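Myosin-I heavy chain (Dictyostelium discoideum, PDB 5EJY) is an actin-based motor with ATPase activity that takes part in the early steps of phagocytosis and adhesion, represented here by a MyTH4-FERM unit of its tail. Local coordinates at residues R233-R237 against S306-E310; K290-F294 against Y314-L318; C409-V413 against K486-L490. All coordinates share one frame; numbering follows the deposited sequence.

Contact 1 of 3, residues R233-R237 against S306-E310; sequences RSRMR and SINVE
Arg237 holds Glu310 side-on: its NE donates to OE2 of Glu310 at 3.0 Å and its NH2 to OE1 of the same carboxylate at 2.9 Å. Both oxygens use their syn lone pairs, and the guanidinium and carboxylate planes lie only 19° apart, the nearly flat pairing for which arginine is suited. The anti lone pair of OE2 takes the backbone N-H of Arg237, also 3.0 Å from OE2, so three bonds fix the buried carboxylate and probably favour its ionised form. A bend at chi3 (-72°) brings the arginine's NE and NH2 round to face the acid. Over one face of the guanidinium sits CD1 of Ile307, 3.6 Å from NE, while NH1 is hydrogen-bonded to OD1 of Asn297. Beside the ion pair, the unbranched chain of Met236 slides between helix residues: its CG lies 3.7 Å from CG1 of Val309, and its CB packs on CG of Glu310. Arg235, with positive phi, completes a Schellman motif that ends helix 223-233. The contact thus fastens the loop between helices 223-233 and 240-243, within the ubiquitin-like first lobe of the FERM domain, to the early turns of helix 304-322.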
loop_
_atom_site.group_PDB
_atom_site.type_symbol
_atom_site.label_atom_id
_atom_site.label_comp_id
_atom_site.label_asym_id
_atom_site.label_seq_id
_atom_site.Cartn_x
_atom_site.Cartn_y
_atom_site.Cartn_z
ATOM N N ARG A 233 -3.777 7.113 15.811
ATOM C CA ARG A 233 -2.647 7.946 16.193
ATOM C C ARG A 233 -2.870 9.449 15.967
ATOM O O ARG A 233 -2.245 10.274 16.633
ATOM C CB ARG A 233 -1.373 7.473 15.487
ATOM C CG ARG A 233 -0.971 6.049 15.870
ATOM C CD ARG A 233 0.160 5.561 14.994
ATOM N NE ARG A 233 1.322 6.411 15.173
ATOM C CZ ARG A 233 2.192 6.275 16.170
ATOM N NH1 ARG A 233 2.044 5.297 17.061
ATOM N NH2 ARG A 233 3.215 7.115 16.268
ATOM N N SER A 234 -3.752 9.796 15.039
ATOM C CA SER A 234 -4.111 11.199 14.801
ATOM C C SER A 234 -5.274 11.619 15.682
ATOM O O SER A 234 -5.718 12.759 15.619
ATOM C CB SER A 234 -4.509 11.402 13.332
ATOM O OG SER A 234 -3.487 10.946 12.470
ATOM N N ARG A 235 -5.777 10.679 16.480
ATOM C CA ARG A 235 -6.924 10.892 17.360
ATOM C C ARG A 235 -8.230 11.165 16.604
ATOM O O ARG A 235 -9.094 11.908 17.072
ATOM C CB ARG A 235 -6.639 12.008 18.373
ATOM C CG ARG A 235 -5.238 11.930 18.973
ATOM C CD ARG A 235 -5.158 12.681 20.311
ATOM N NE ARG A 235 -3.795 12.722 20.842
ATOM C CZ ARG A 235 -3.251 11.763 21.587
ATOM N NH1 ARG A 235 -3.954 10.674 21.892
ATOM N NH2 ARG A 235 -2.001 11.894 22.028
ATOM N N MET A 236 -8.368 10.554 15.432
ATOM C CA MET A 236 -9.626 10.566 14.707
ATOM C C MET A 236 -10.449 9.394 15.217
ATOM O O MET A 236 -9.991 8.649 16.080
ATOM C CB MET A 236 -9.348 10.387 13.203
ATOM C CG MET A 236 -8.411 11.437 12.663
ATOM S SD MET A 236 -7.495 11.002 11.157
ATOM C CE MET A 236 -8.813 10.365 10.123
ATOM N N ARG A 237 -11.650 9.200 14.676
ATOM C CA ARG A 237 -12.353 7.953 14.927
ATOM C C ARG A 237 -11.405 6.837 14.528
ATOM O O ARG A 237 -10.714 6.937 13.514
ATOM C CB ARG A 237 -13.656 7.863 14.135
ATOM C CG ARG A 237 -14.791 8.673 14.736
ATOM C CD ARG A 237 -16.019 8.585 13.845
ATOM N NE ARG A 237 -15.845 9.343 12.606
ATOM C CZ ARG A 237 -16.721 9.358 11.609
ATOM N NH1 ARG A 237 -17.831 8.634 11.683
ATOM N NH2 ARG A 237 -16.483 10.090 10.528
ATOM N N SER A 306 -12.841 14.236 17.780
ATOM C CA SER A 306 -12.315 13.390 16.718
ATOM C C SER A 306 -12.839 13.840 15.349
ATOM O O SER A 306 -12.058 14.044 14.420
ATOM C CB SER A 306 -12.669 11.933 16.961
ATOM O OG SER A 306 -11.935 11.427 18.057
ATOM N N ILE A 307 -14.156 13.993 15.236
ATOM C CA ILE A 307 -14.770 14.442 13.985
ATOM C C ILE A 307 -14.073 15.699 13.482
ATOM O O ILE A 307 -13.908 15.892 12.276
ATOM C CB ILE A 307 -16.267 14.752 14.157
ATOM C CG1 ILE A 307 -16.999 13.580 14.808
ATOM C CG2 ILE A 307 -16.906 15.080 12.802
ATOM C CD1 ILE A 307 -17.209 12.399 13.895
ATOM N N ASN A 308 -13.662 16.550 14.414
ATOM C CA ASN A 308 -12.971 17.793 14.078
ATOM C C ASN A 308 -11.569 17.620 13.480
ATOM O O ASN A 308 -11.187 18.364 12.571
ATOM C CB ASN A 308 -12.927 18.742 15.284
ATOM C CG ASN A 308 -14.304 19.291 15.659
ATOM O OD1 ASN A 308 -15.133 19.570 14.795
ATOM N ND2 ASN A 308 -14.549 19.438 16.958
ATOM N N VAL A 309 -10.787 16.666 13.987
ATOM C CA VAL A 309 -9.483 16.391 13.374
ATOM C C VAL A 309 -9.674 15.888 11.936
ATOM O O VAL A 309 -8.949 16.291 11.027
ATOM C CB VAL A 309 -8.660 15.348 14.162
ATOM C CG1 VAL A 309 -7.420 14.958 13.378
ATOM C CG2 VAL A 309 -8.268 15.896 15.537
ATOM N N GLU A 310 -10.660 15.023 11.747
ATOM C CA GLU A 310 -10.977 14.503 10.421
ATOM C C GLU A 310 -11.321 15.633 9.459
ATOM O O GLU A 310 -10.841 15.669 8.323
ATOM C CB GLU A 310 -12.159 13.545 10.502
ATOM C CG GLU A 310 -11.928 12.342 11.423
ATOM C CD GLU A 310 -13.167 11.502 11.587
ATOM O OE1 GLU A 310 -14.152 11.751 10.858
ATOM O OE2 GLU A 310 -13.161 10.581 12.439
#

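Contact 2 of 3, residues K290-F294 against Y314-L318; sequences KKKLF and YYHQL
Gln317 lays its carboxamide alongside the backbone of Lys291 and uses both ends. OE1 accepts from N of Lys291 at 2.8 Å, and NE2 donates to O of the same residue at 2.9 Å, the latter with an N-H...O angle of 164°. Each donor lies in the plane of the carbonyl it meets, on a lone pair, so the amide is held flat and its rotation is fixed. Glutamine suits the place because it carries donor and acceptor together, as a peptide edge does; its CG stands anti to the backbone N (chi1 166°) and the chain runs straight on to span the gap from the helix. The methylene chain of Lys290 crosses it at about a right angle, with CE 3.8 Å from CD of Gln317, while the ammonium goes on to a salt bridge with Glu255.

One helical turn back, Tyr314 offers a ring face to the edge of Phe294. The pair is T-shaped, with planes at 68° and centroids 5.0 Å apart; CZ of Phe294 comes within 3.4 Å of CE1 of Tyr314. Both rings are buried, and the phenol hydroxyl has its polar partner in the backbone N of Asn408. The arrangement joins the end of strand 285-291 and the loop after it, in the ubiquitin-like first lobe, to helix 304-322 of the central FERM lobe, whose Leu318 packs on helix 390-402.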
loop_
_atom_site.group_PDB
_atom_site.type_symbol
_atom_site.label_atom_id
_atom_site.label_comp_id
_atom_site.label_asym_id
_atom_site.label_seq_id
_atom_site.Cartn_x
_atom_site.Cartn_y
_atom_site.Cartn_z
ATOM N N LYS A 290 -5.547 10.157 2.980
ATOM C CA LYS A 290 -6.580 11.051 2.451
ATOM C C LYS A 290 -7.963 10.521 2.758
ATOM O O LYS A 290 -8.129 9.328 2.988
ATOM C CB LYS A 290 -6.513 11.108 0.910
ATOM C CG LYS A 290 -5.296 11.743 0.305
ATOM C CD LYS A 290 -5.544 11.872 -1.201
ATOM C CE LYS A 290 -7.027 12.193 -1.460
ATOM N NZ LYS A 290 -7.417 12.309 -2.910
ATOM N N LYS A 291 -8.973 11.383 2.637
ATOM C CA LYS A 291 -10.341 10.933 2.849
ATOM C C LYS A 291 -10.930 10.413 1.555
ATOM O O LYS A 291 -11.036 11.156 0.573
ATOM C CB LYS A 291 -11.232 12.039 3.414
ATOM C CG LYS A 291 -12.607 11.516 3.815
ATOM C CD LYS A 291 -13.390 12.536 4.634
ATOM C CE LYS A 291 -14.730 11.963 5.053
ATOM N NZ LYS A 291 -15.414 12.823 6.060
ATOM N N LYS A 292 -11.319 9.144 1.566
ATOM C CA LYS A 292 -11.818 8.485 0.358
ATOM C C LYS A 292 -13.343 8.456 0.320
ATOM O O LYS A 292 -13.968 8.693 -0.726
ATOM C CB LYS A 292 -11.293 7.043 0.304
ATOM C CG LYS A 292 -11.764 6.230 -0.925
ATOM C CD LYS A 292 -11.107 4.840 -0.916
ATOM C CE LYS A 292 -11.586 3.968 -2.082
ATOM N NZ LYS A 292 -10.927 2.625 -1.976
ATOM N N LEU A 293 -13.939 8.132 1.462
ATOM C CA LEU A 293 -15.373 7.839 1.522
ATOM C C LEU A 293 -16.090 8.841 2.415
ATOM O O LEU A 293 -15.596 9.193 3.487
ATOM C CB LEU A 293 -15.590 6.416 2.043
ATOM C CG LEU A 293 -15.091 5.313 1.101
ATOM C CD1 LEU A 293 -14.808 4.026 1.849
ATOM C CD2 LEU A 293 -16.110 5.085 -0.012
ATOM N N PHE A 294 -17.248 9.312 1.963
ATOM C CA PHE A 294 -17.992 10.319 2.706
ATOM C C PHE A 294 -19.328 9.781 3.194
ATOM O O PHE A 294 -20.339 9.880 2.506
ATOM C CB PHE A 294 -18.164 11.572 1.851
ATOM C CG PHE A 294 -16.861 12.233 1.518
ATOM C CD1 PHE A 294 -16.066 11.747 0.493
ATOM C CD2 PHE A 294 -16.407 13.303 2.263
ATOM C CE1 PHE A 294 -14.859 12.341 0.199
ATOM C CE2 PHE A 294 -15.200 13.904 1.980
ATOM C CZ PHE A 294 -14.426 13.433 0.953
ATOM N N TYR A 314 -9.584 17.005 5.970
ATOM C CA TYR A 314 -10.372 17.086 4.743
ATOM C C TYR A 314 -10.361 18.472 4.074
ATOM O O TYR A 314 -10.247 18.561 2.851
ATOM C CB TYR A 314 -11.811 16.597 4.949
ATOM C CG TYR A 314 -12.646 16.831 3.710
ATOM C CD1 TYR A 314 -12.282 16.258 2.492
ATOM C CD2 TYR A 314 -13.764 17.654 3.739
ATOM C CE1 TYR A 314 -13.026 16.484 1.332
ATOM C CE2 TYR A 314 -14.526 17.880 2.576
ATOM C CZ TYR A 314 -14.152 17.290 1.389
ATOM O OH TYR A 314 -14.899 17.518 0.243
ATOM N N TYR A 315 -10.480 19.545 4.855
ATOM C CA TYR A 315 -10.455 20.888 4.267
ATOM C C TYR A 315 -9.188 21.119 3.457
ATOM O O TYR A 315 -9.231 21.748 2.405
ATOM C CB TYR A 315 -10.576 21.992 5.326
ATOM C CG TYR A 315 -11.814 21.917 6.180
ATOM C CD1 TYR A 315 -12.999 21.410 5.683
ATOM C CD2 TYR A 315 -11.783 22.338 7.512
ATOM C CE1 TYR A 315 -14.132 21.335 6.479
ATOM C CE2 TYR A 315 -12.906 22.273 8.307
ATOM C CZ TYR A 315 -14.076 21.771 7.789
ATOM O OH TYR A 315 -15.194 21.702 8.592
ATOM N N HIS A 316 -8.052 20.628 3.945
ATOM C CA HIS A 316 -6.801 20.771 3.199
ATOM C C HIS A 316 -6.879 20.034 1.872
ATOM O O HIS A 316 -6.395 20.518 0.849
ATOM C CB HIS A 316 -5.615 20.226 4.002
ATOM C CG HIS A 316 -5.306 21.017 5.232
ATOM N ND1 HIS A 316 -5.706 20.624 6.490
ATOM C CD2 HIS A 316 -4.638 22.182 5.396
ATOM C CE1 HIS A 316 -5.296 21.509 7.378
ATOM N NE2 HIS A 316 -4.641 22.463 6.741
ATOM N N GLN A 317 -7.467 18.844 1.913
ATOM C CA GLN A 317 -7.640 18.010 0.719
ATOM C C GLN A 317 -8.547 18.682 -0.311
ATOM O O GLN A 317 -8.207 18.760 -1.487
ATOM C CB GLN A 317 -8.228 16.662 1.131
ATOM C CG GLN A 317 -8.778 15.804 0.005
ATOM C CD GLN A 317 -9.286 14.466 0.519
ATOM O OE1 GLN A 317 -8.766 13.943 1.502
ATOM N NE2 GLN A 317 -10.321 13.927 -0.117
ATOM N N LEU A 318 -9.707 19.141 0.138
ATOM C CA LEU A 318 -10.665 19.807 -0.745
ATOM C C LEU A 318 -10.095 21.085 -1.347
ATOM O O LEU A 318 -10.248 21.339 -2.542
ATOM C CB LEU A 318 -11.951 20.107 0.012
ATOM C CG LEU A 318 -13.076 20.809 -0.758
ATOM C CD1 LEU A 318 -13.434 20.062 -2.047
ATOM C CD2 LEU A 318 -14.274 20.906 0.158
#

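Contact 3 of 3, residues C409-V413 against K486-L490; sequences CSLVV and KLVSL
Leu490 meets the strand with both branches of its side chain. From CB the chain leads to CG, set opposite the carbonyl carbon and beside the backbone N (chi1 -75°), and there it forks. CD1 touches two residues of the same strand face: CB of Ser410 at 3.7 Å and CG2 of Val412, likewise 3.7 Å from CD1. CD2 lies 3.7 Å from CB of Ser410 and close to its OG, and the side chains of Lys292 and Leu293 also pack on this leucine. Leucine fits because a forked tip can cover two neighbouring side chains at once, and Val412 reaches out to meet it tip to tip. Serine is small enough to let the leucine close over its CB, and its buried hydroxyl is hydrogen-bonded to Tyr494 OH and probably to Lys292 O.

One turn earlier, Leu487 extends the apolar surface, its CD1 4.2 Å from CG2 of Val412, and packs also on Leu429 and Val467. Lys486 takes a different course. Its chain is extended throughout, which carries the methylenes loosely past Val412 and brings NZ to Leu411 O at 2.8 Å, approaching at a C=O...N angle of 165°. Lysine has the length to reach this strand carbonyl from the helix. It also adopts a second conformer, which makes the bond doubtful as a permanent feature.

Strand 410-413 and helix 486-490 run at 145° to each other, roughly antiparallel, with axes 9.6 Å apart at closest approach. A C-terminal helix that caps a sandwich of two antiparallel sheets is the hallmark of the pleckstrin-homology-like fold, here the third lobe of the FERM domain.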
loop_
_atom_site.group_PDB
_atom_site.type_symbol
_atom_site.label_atom_id
_atom_site.label_comp_id
_atom_site.label_asym_id
_atom_site.label_seq_id
_atom_site.Cartn_x
_atom_site.Cartn_y
_atom_site.Cartn_z
ATOM N N CYS A 409 -17.691 14.897 -1.512
ATOM C CA CYS A 409 -17.806 13.894 -2.568
ATOM C C CYS A 409 -16.469 13.201 -2.803
ATOM O O CYS A 409 -15.425 13.842 -2.738
ATOM C CB CYS A 409 -18.205 14.561 -3.891
ATOM S SG CYS A 409 -19.862 15.270 -3.923
ATOM N N SER A 410 -16.514 11.915 -3.133
ATOM C CA SER A 410 -15.329 11.197 -3.596
ATOM C C SER A 410 -15.159 11.525 -5.079
ATOM O O SER A 410 -16.066 11.288 -5.872
ATOM C CB SER A 410 -15.516 9.687 -3.415
ATOM O OG SER A 410 -16.000 9.368 -2.112
ATOM N N LEU A 411 -14.000 12.056 -5.449
ATOM C CA LEU A 411 -13.811 12.632 -6.774
ATOM C C LEU A 411 -13.000 11.718 -7.679
ATOM O O LEU A 411 -12.002 11.130 -7.251
ATOM C CB LEU A 411 -13.109 13.984 -6.661
ATOM C CG LEU A 411 -13.806 15.031 -5.793
ATOM C CD1 LEU A 411 -13.044 16.340 -5.838
ATOM C CD2 LEU A 411 -15.261 15.212 -6.245
ATOM N N VAL A 412 -13.428 11.613 -8.936
ATOM C CA VAL A 412 -12.729 10.808 -9.930
ATOM C C VAL A 412 -12.736 11.542 -11.272
ATOM O O VAL A 412 -13.802 11.889 -11.789
ATOM C CB VAL A 412 -13.400 9.428 -10.126
ATOM C CG1 VAL A 412 -12.611 8.586 -11.131
ATOM C CG2 VAL A 412 -13.533 8.691 -8.791
ATOM N N VAL A 413 -11.555 11.776 -11.831
ATOM C CA VAL A 413 -11.440 12.432 -13.139
ATOM C C VAL A 413 -11.659 11.404 -14.247
ATOM O O VAL A 413 -10.991 10.366 -14.281
ATOM C CB VAL A 413 -10.057 13.094 -13.319
ATOM C CG1 VAL A 413 -9.914 13.704 -14.722
ATOM C CG2 VAL A 413 -9.824 14.146 -12.247
ATOM N N LYS A 486 -10.037 2.699 -7.901
ATOM C CA LYS A 486 -10.683 3.681 -7.041
ATOM C C LYS A 486 -12.165 3.795 -7.385
ATOM O O LYS A 486 -13.022 3.755 -6.501
ATOM C CB LYS A 486 -10.013 5.056 -7.167
ATOM C CG LYS A 486 -10.593 6.105 -6.226
ATOM C CD LYS A 486 -9.954 7.481 -6.413
ATOM C CE LYS A 486 -10.572 8.515 -5.449
ATOM N NZ LYS A 486 -10.032 9.915 -5.591
ATOM N N LEU A 487 -12.462 3.932 -8.674
ATOM C CA LEU A 487 -13.853 4.088 -9.101
ATOM C C LEU A 487 -14.684 2.843 -8.758
ATOM O O LEU A 487 -15.763 2.957 -8.186
ATOM C CB LEU A 487 -13.918 4.396 -10.599
ATOM C CG LEU A 487 -15.325 4.649 -11.153
ATOM C CD1 LEU A 487 -16.049 5.681 -10.294
ATOM C CD2 LEU A 487 -15.222 5.118 -12.591
ATOM N N VAL A 488 -14.183 1.660 -9.104
ATOM C CA VAL A 488 -14.875 0.411 -8.777
ATOM C C VAL A 488 -15.117 0.273 -7.271
ATOM O O VAL A 488 -16.231 -0.040 -6.834
ATOM C CB VAL A 488 -14.091 -0.829 -9.279
ATOM C CG1 VAL A 488 -14.684 -2.131 -8.697
ATOM C CG2 VAL A 488 -14.072 -0.878 -10.812
ATOM N N SER A 489 -14.078 0.495 -6.466
ATOM C CA SER A 489 -14.229 0.315 -5.024
ATOM C C SER A 489 -15.155 1.361 -4.408
ATOM O O SER A 489 -15.872 1.070 -3.459
ATOM C CB SER A 489 -12.862 0.281 -4.301
ATOM O OG SER A 489 -12.215 1.534 -4.390
ATOM N N LEU A 490 -15.156 2.576 -4.947
ATOM C CA LEU A 490 -16.080 3.592 -4.448
ATOM C C LEU A 490 -17.515 3.144 -4.701
ATOM O O LEU A 490 -18.373 3.247 -3.830
ATOM C CB LEU A 490 -15.843 4.933 -5.139
ATOM C CG LEU A 490 -14.604 5.719 -4.716
ATOM C CD1 LEU A 490 -14.425 6.946 -5.616
ATOM C CD2 LEU A 490 -14.725 6.124 -3.242
#

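From the N terminus, the chain passes the MyTH4 region and enters the FERM domain, where all three contacts lie. Contact 1 closes a loop of 68 residues, running from the end of helix 223-233 through the rest of the first lobe to helix 304-322. Contact 2 begins within that loop, closes one of 19 residues and ends farther along the same helix, so the two cross; their centres are 13 Å apart. Together they tie the first lobe to the opening helix of the second. Contact 3 follows in series, closing 72 residues between strand 410-415 and the last helix, 484-499. It touches contact 2 through Lys292, whose NZ probably hydrogen-bonds to Ser489, bringing the three lobes together.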